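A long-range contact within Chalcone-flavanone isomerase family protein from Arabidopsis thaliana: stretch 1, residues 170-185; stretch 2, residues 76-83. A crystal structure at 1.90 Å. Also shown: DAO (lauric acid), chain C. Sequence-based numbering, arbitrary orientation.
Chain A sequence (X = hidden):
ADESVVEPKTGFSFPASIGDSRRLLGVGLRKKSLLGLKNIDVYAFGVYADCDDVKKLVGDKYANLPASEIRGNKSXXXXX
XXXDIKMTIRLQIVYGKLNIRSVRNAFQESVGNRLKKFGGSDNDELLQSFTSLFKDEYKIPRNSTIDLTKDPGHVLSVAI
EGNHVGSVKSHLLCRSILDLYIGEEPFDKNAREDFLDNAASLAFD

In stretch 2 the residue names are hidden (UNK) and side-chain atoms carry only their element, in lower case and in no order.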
# COMPACT_ATOMS: atom_id res chain seq x y z
N SER A 170 -8.07 -13.00 -0.34
CA SER A 170 -8.66 -12.64 0.95
C SER A 170 -8.99 -11.15 1.00
O SER A 170 -8.11 -10.30 0.94
CB SER A 170 -7.70 -12.99 2.09
OG SER A 170 -8.12 -12.43 3.32
N HIS A 171 -10.28 -10.85 1.09
CA HIS A 171 -10.74 -9.48 1.17
C HIS A 171 -10.15 -8.86 2.44
O HIS A 171 -9.71 -7.71 2.44
CB HIS A 171 -12.27 -9.45 1.23
CG HIS A 171 -12.86 -8.08 1.10
ND1 HIS A 171 -12.61 -7.07 2.01
CD2 HIS A 171 -13.69 -7.55 0.17
CE1 HIS A 171 -13.27 -5.98 1.65
NE2 HIS A 171 -13.93 -6.25 0.53
N LEU A 172 -10.13 -9.65 3.51
CA LEU A 172 -9.60 -9.19 4.79
C LEU A 172 -8.13 -8.80 4.71
O LEU A 172 -7.74 -7.72 5.17
CB LEU A 172 -9.79 -10.28 5.85
CG LEU A 172 -9.19 -10.00 7.22
CD1 LEU A 172 -9.79 -8.73 7.79
CD2 LEU A 172 -9.46 -11.19 8.14
N LEU A 173 -7.31 -9.68 4.14
CA LEU A 173 -5.88 -9.40 4.01
C LEU A 173 -5.63 -8.16 3.15
O LEU A 173 -4.81 -7.31 3.51
CB LEU A 173 -5.15 -10.60 3.41
CG LEU A 173 -3.63 -10.48 3.32
CD1 LEU A 173 -3.04 -10.23 4.70
CD2 LEU A 173 -3.05 -11.75 2.72
N CYS A 174 -6.32 -8.06 2.02
CA CYS A 174 -6.14 -6.90 1.14
C CYS A 174 -6.44 -5.62 1.89
O CYS A 174 -5.66 -4.66 1.85
CB CYS A 174 -7.06 -7.00 -0.08
SG CYS A 174 -6.52 -8.19 -1.31
N ARG A 175 -7.58 -5.60 2.58
CA ARG A 175 -8.01 -4.44 3.34
C ARG A 175 -7.00 -4.07 4.42
O ARG A 175 -6.65 -2.90 4.60
CB ARG A 175 -9.36 -4.74 3.99
CG ARG A 175 -10.07 -3.54 4.56
CD ARG A 175 -10.51 -2.61 3.46
NE ARG A 175 -11.56 -1.71 3.91
CZ ARG A 175 -11.44 -0.85 4.91
NH1 ARG A 175 -10.29 -0.75 5.57
NH2 ARG A 175 -12.47 -0.10 5.25
N SER A 176 -6.54 -5.08 5.16
CA SER A 176 -5.58 -4.87 6.24
C SER A 176 -4.27 -4.25 5.77
O SER A 176 -3.79 -3.27 6.34
CB SER A 176 -5.30 -6.19 6.96
OG SER A 176 -6.48 -6.72 7.53
N ILE A 177 -3.69 -4.83 4.72
CA ILE A 177 -2.42 -4.31 4.20
C ILE A 177 -2.58 -2.88 3.69
O ILE A 177 -1.80 -2.01 4.05
CB ILE A 177 -1.88 -5.23 3.09
CG1 ILE A 177 -1.47 -6.58 3.70
CG2 ILE A 177 -0.67 -4.60 2.41
CD1 ILE A 177 -1.01 -7.61 2.70
N LEU A 178 -3.58 -2.65 2.85
CA LEU A 178 -3.82 -1.31 2.31
C LEU A 178 -4.07 -0.29 3.41
O LEU A 178 -3.70 0.87 3.26
CB LEU A 178 -5.01 -1.31 1.36
CG LEU A 178 -4.80 -1.90 -0.04
CD1 LEU A 178 -6.12 -1.89 -0.79
CD2 LEU A 178 -3.75 -1.08 -0.78
N ASP A 179 -4.69 -0.72 4.50
CA ASP A 179 -4.99 0.20 5.59
C ASP A 179 -3.73 0.80 6.22
O ASP A 179 -3.77 1.90 6.77
CB ASP A 179 -5.83 -0.49 6.68
CG ASP A 179 -6.44 0.49 7.66
OD1 ASP A 179 -5.94 0.60 8.80
OD2 ASP A 179 -7.42 1.17 7.28
N LEU A 180 -2.62 0.07 6.13
CA LEU A 180 -1.36 0.54 6.69
C LEU A 180 -0.84 1.76 5.94
O LEU A 180 -0.12 2.58 6.51
CB LEU A 180 -0.29 -0.56 6.60
CG LEU A 180 -0.50 -1.80 7.46
CD1 LEU A 180 0.58 -2.83 7.14
CD2 LEU A 180 -0.47 -1.41 8.94
N TYR A 181 -1.18 1.85 4.66
CA TYR A 181 -0.71 2.94 3.82
C TYR A 181 -1.72 4.06 3.57
O TYR A 181 -1.35 5.23 3.50
CB TYR A 181 -0.25 2.35 2.48
CG TYR A 181 0.83 1.29 2.62
CD1 TYR A 181 2.16 1.65 2.83
CD2 TYR A 181 0.50 -0.06 2.60
CE1 TYR A 181 3.15 0.67 3.01
CE2 TYR A 181 1.47 -1.05 2.78
CZ TYR A 181 2.79 -0.67 2.99
OH TYR A 181 3.74 -1.65 3.18
N ILE A 182 -3.00 3.70 3.44
CA ILE A 182 -4.03 4.70 3.15
C ILE A 182 -5.17 4.76 4.17
O ILE A 182 -6.22 5.35 3.90
CB ILE A 182 -4.61 4.44 1.73
CG1 ILE A 182 -3.47 4.47 0.70
CG2 ILE A 182 -5.64 5.49 1.35
CD1 ILE A 182 -2.71 5.78 0.68
N GLY A 183 -4.96 4.18 5.34
CA GLY A 183 -5.99 4.18 6.37
C GLY A 183 -5.93 5.34 7.36
O GLY A 183 -5.19 6.30 7.17
N GLU A 184 -6.71 5.22 8.43
CA GLU A 184 -6.78 6.25 9.46
C GLU A 184 -5.45 6.53 10.16
O GLU A 184 -5.15 7.68 10.51
CB GLU A 184 -7.83 5.86 10.50
CG GLU A 184 -8.07 6.91 11.57
CD GLU A 184 -8.45 8.25 10.98
OE1 GLU A 184 -9.32 8.28 10.08
OE2 GLU A 184 -7.88 9.27 11.42
N GLU A 185 -4.66 5.49 10.38
CA GLU A 185 -3.36 5.62 11.04
C GLU A 185 -2.28 5.04 10.12
O GLU A 185 -1.76 3.95 10.38
CB GLU A 185 -3.41 4.89 12.38
CG GLU A 185 -4.47 5.45 13.33
CD GLU A 185 -4.82 4.50 14.46
OE1 GLU A 185 -5.33 3.39 14.17
OE2 GLU A 185 -4.60 4.87 15.63
N UNK A 76 -15.14 8.97 1.92
CA UNK A 76 -14.33 8.71 0.73
C UNK A 76 -13.22 7.69 0.91
O UNK A 76 -13.12 6.73 0.14
c UNK A 76 -13.67 9.27 -2.22
c UNK A 76 -11.76 10.40 -1.32
c UNK A 76 -11.12 10.32 -2.55
c UNK A 76 -11.75 9.70 -3.62
c UNK A 76 -13.03 9.17 -3.46
c UNK A 76 -13.04 9.88 -1.14
c UNK A 76 -13.75 10.02 0.19
N UNK A 77 -12.39 7.89 1.93
CA UNK A 77 -11.28 6.98 2.18
C UNK A 77 -11.73 5.52 2.33
O UNK A 77 -11.19 4.64 1.67
c UNK A 77 -9.35 6.98 6.55
s UNK A 77 -8.33 7.24 5.12
c UNK A 77 -9.35 6.53 3.82
c UNK A 77 -10.52 7.43 3.44
N UNK A 78 -12.74 5.27 3.16
CA UNK A 78 -13.21 3.90 3.35
C UNK A 78 -13.90 3.36 2.09
O UNK A 78 -13.82 2.16 1.81
c UNK A 78 -14.38 2.39 5.01
o UNK A 78 -15.40 1.76 4.66
o UNK A 78 -13.49 1.89 5.73
c UNK A 78 -14.18 3.81 4.53
N UNK A 79 -14.57 4.22 1.34
CA UNK A 79 -15.24 3.77 0.13
C UNK A 79 -14.20 3.28 -0.89
O UNK A 79 -14.42 2.26 -1.56
o UNK A 79 -17.92 4.18 0.88
c UNK A 79 -17.40 5.12 0.25
c UNK A 79 -16.09 4.88 -0.50
o UNK A 79 -17.93 6.25 0.17
N UNK A 80 -13.09 3.99 -1.00
CA UNK A 80 -12.01 3.61 -1.92
C UNK A 80 -11.40 2.27 -1.54
O UNK A 80 -11.24 1.40 -2.39
c UNK A 80 -9.91 6.88 -2.48
c UNK A 80 -10.90 4.66 -1.93
c UNK A 80 -11.10 5.95 -2.73
c UNK A 80 -11.23 5.63 -4.22
N UNK A 81 -11.05 2.13 -0.27
CA UNK A 81 -10.43 0.90 0.22
C UNK A 81 -11.31 -0.34 0.10
O UNK A 81 -10.80 -1.43 -0.14
s UNK A 81 -7.98 1.50 3.58
c UNK A 81 -10.00 1.06 1.69
c UNK A 81 -8.62 1.66 1.88
c UNK A 81 -7.73 -0.28 3.67
N UNK A 82 -12.61 -0.17 0.27
CA UNK A 82 -13.53 -1.30 0.20
C UNK A 82 -13.97 -1.65 -1.22
O UNK A 82 -14.41 -2.77 -1.48
o UNK A 82 -17.29 -3.23 2.45
c UNK A 82 -16.76 -2.13 2.17
c UNK A 82 -14.75 -1.04 1.09
c UNK A 82 -15.87 -2.05 0.94
o UNK A 82 -16.94 -1.10 2.86
N UNK A 83 -13.84 -0.70 -2.13
CA UNK A 83 -14.24 -0.92 -3.52
C UNK A 83 -13.31 -1.90 -4.24
O UNK A 83 -12.17 -2.11 -3.84
c UNK A 83 -14.28 0.40 -4.25
O1 DAO C . 5.43 -3.32 8.53
O2 DAO C . 6.00 -2.00 6.86
C1 DAO C . 5.33 -2.95 7.34
C2 DAO C . 4.36 -3.67 6.43
C3 DAO C . 5.13 -4.47 5.39
C4 DAO C . 4.19 -5.37 4.57
C5 DAO C . 4.89 -5.93 3.34
C6 DAO C . 5.75 -7.14 3.69
C7 DAO C . 6.90 -7.32 2.70
C8 DAO C . 7.97 -8.20 3.31
C9 DAO C . 9.20 -8.27 2.42
C10 DAO C . 10.23 -9.22 3.00
C11 DAO C . 11.08 -9.85 1.90
C12 DAO C . 12.24 -10.62 2.48
O HOH W 1 -15.30 -0.77 5.14

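Position 76 opens the second helix with seven side-chain carbons, one leading into a ring of six, and none of them touches stretch 1. A ring of carbon alone, without a hydroxyl oxygen, is phenylalanine. Phe 76 is buried elsewhere in the structure, as suits an aromatic hydrocarbon.

Position 77 carries an unbranched chain of two carbons, a sulfur and a terminal carbon. The sulfur lies 3.1 Å from Ile 182 O and the end carbon 3.7 Å from Glu 184 N. Only methionine provides this pattern. The CA-to-CB bond of Met 77 points toward stretch 1, and with chi1 and chi2 extended, the long, flexible thioether can reach along the backbone from Ile 182 O to Glu 184 N.

At position 78 two carbons end in two oxygens, one of them at the edge of the Arg 175 guanidinium: a carboxylate on a short stem, hence aspartate. Asp 78 forms a salt bridge with Arg 175; the modelled separation of Asp 78 OD1 and Arg 175 NH2, 2.3 Å, is too short to be taken literally. Water 1 donates to Asp 78 OD2 (2.6 Å) and accepts from Arg 175 NH2 (2.9 Å), giving the charged pair a second link.

Position 79 has the same atoms but touches nothing on stretch 1; it too is aspartate. The CA-to-CB bond of Asp 79 points away from stretch 1, and its OD2 is hydrogen-bonded elsewhere in the structure, a use that suits a carboxylate.

Four carbons forked at the second, out of contact with stretch 1, identify position 80 as leucine. A branched hydrocarbon suits the buried place of Leu 80.

Position 81 repeats the unbranched pattern of two carbons, sulfur and carbon. Its end carbon packs 3.7 Å from Leu 178 CB, while its CB lies over one face of the Arg 175 guanidinium: methionine again. Met 81 is the knob of the contact, seated among Arg 175, Leu 178, Asp 179 and Ile 182. A slender chain with a methyl tip suits this hole.

Position 82 has three carbons, the last bearing two oxygens, and its CB lies 4.3 Å from Arg 175 NE: glutamate. A charged carboxylate suits the exposed place of Glu 82, whose OE1 receives a hydrogen bond from water 1 (2.8 Å), joining the polar cluster.

A lone carbon, clear of stretch 1, makes position 83 alanine. The CA-to-CB bond of Ala 83 points away, and so small a side chain asks little of its surroundings where the chain leaves helical geometry.

The helices cross at 137°, with axes 10.6 Å apart at closest approach. Two methionines one turn apart supply the inner packing, and Arg 175 links it to the polar margin, covering Met 81 while pairing with Asp 78. No direct hydrogen bond joins the stretches; packing, a salt bridge and water do.

Stretch 2, residues 76-83: FMDDLMEA
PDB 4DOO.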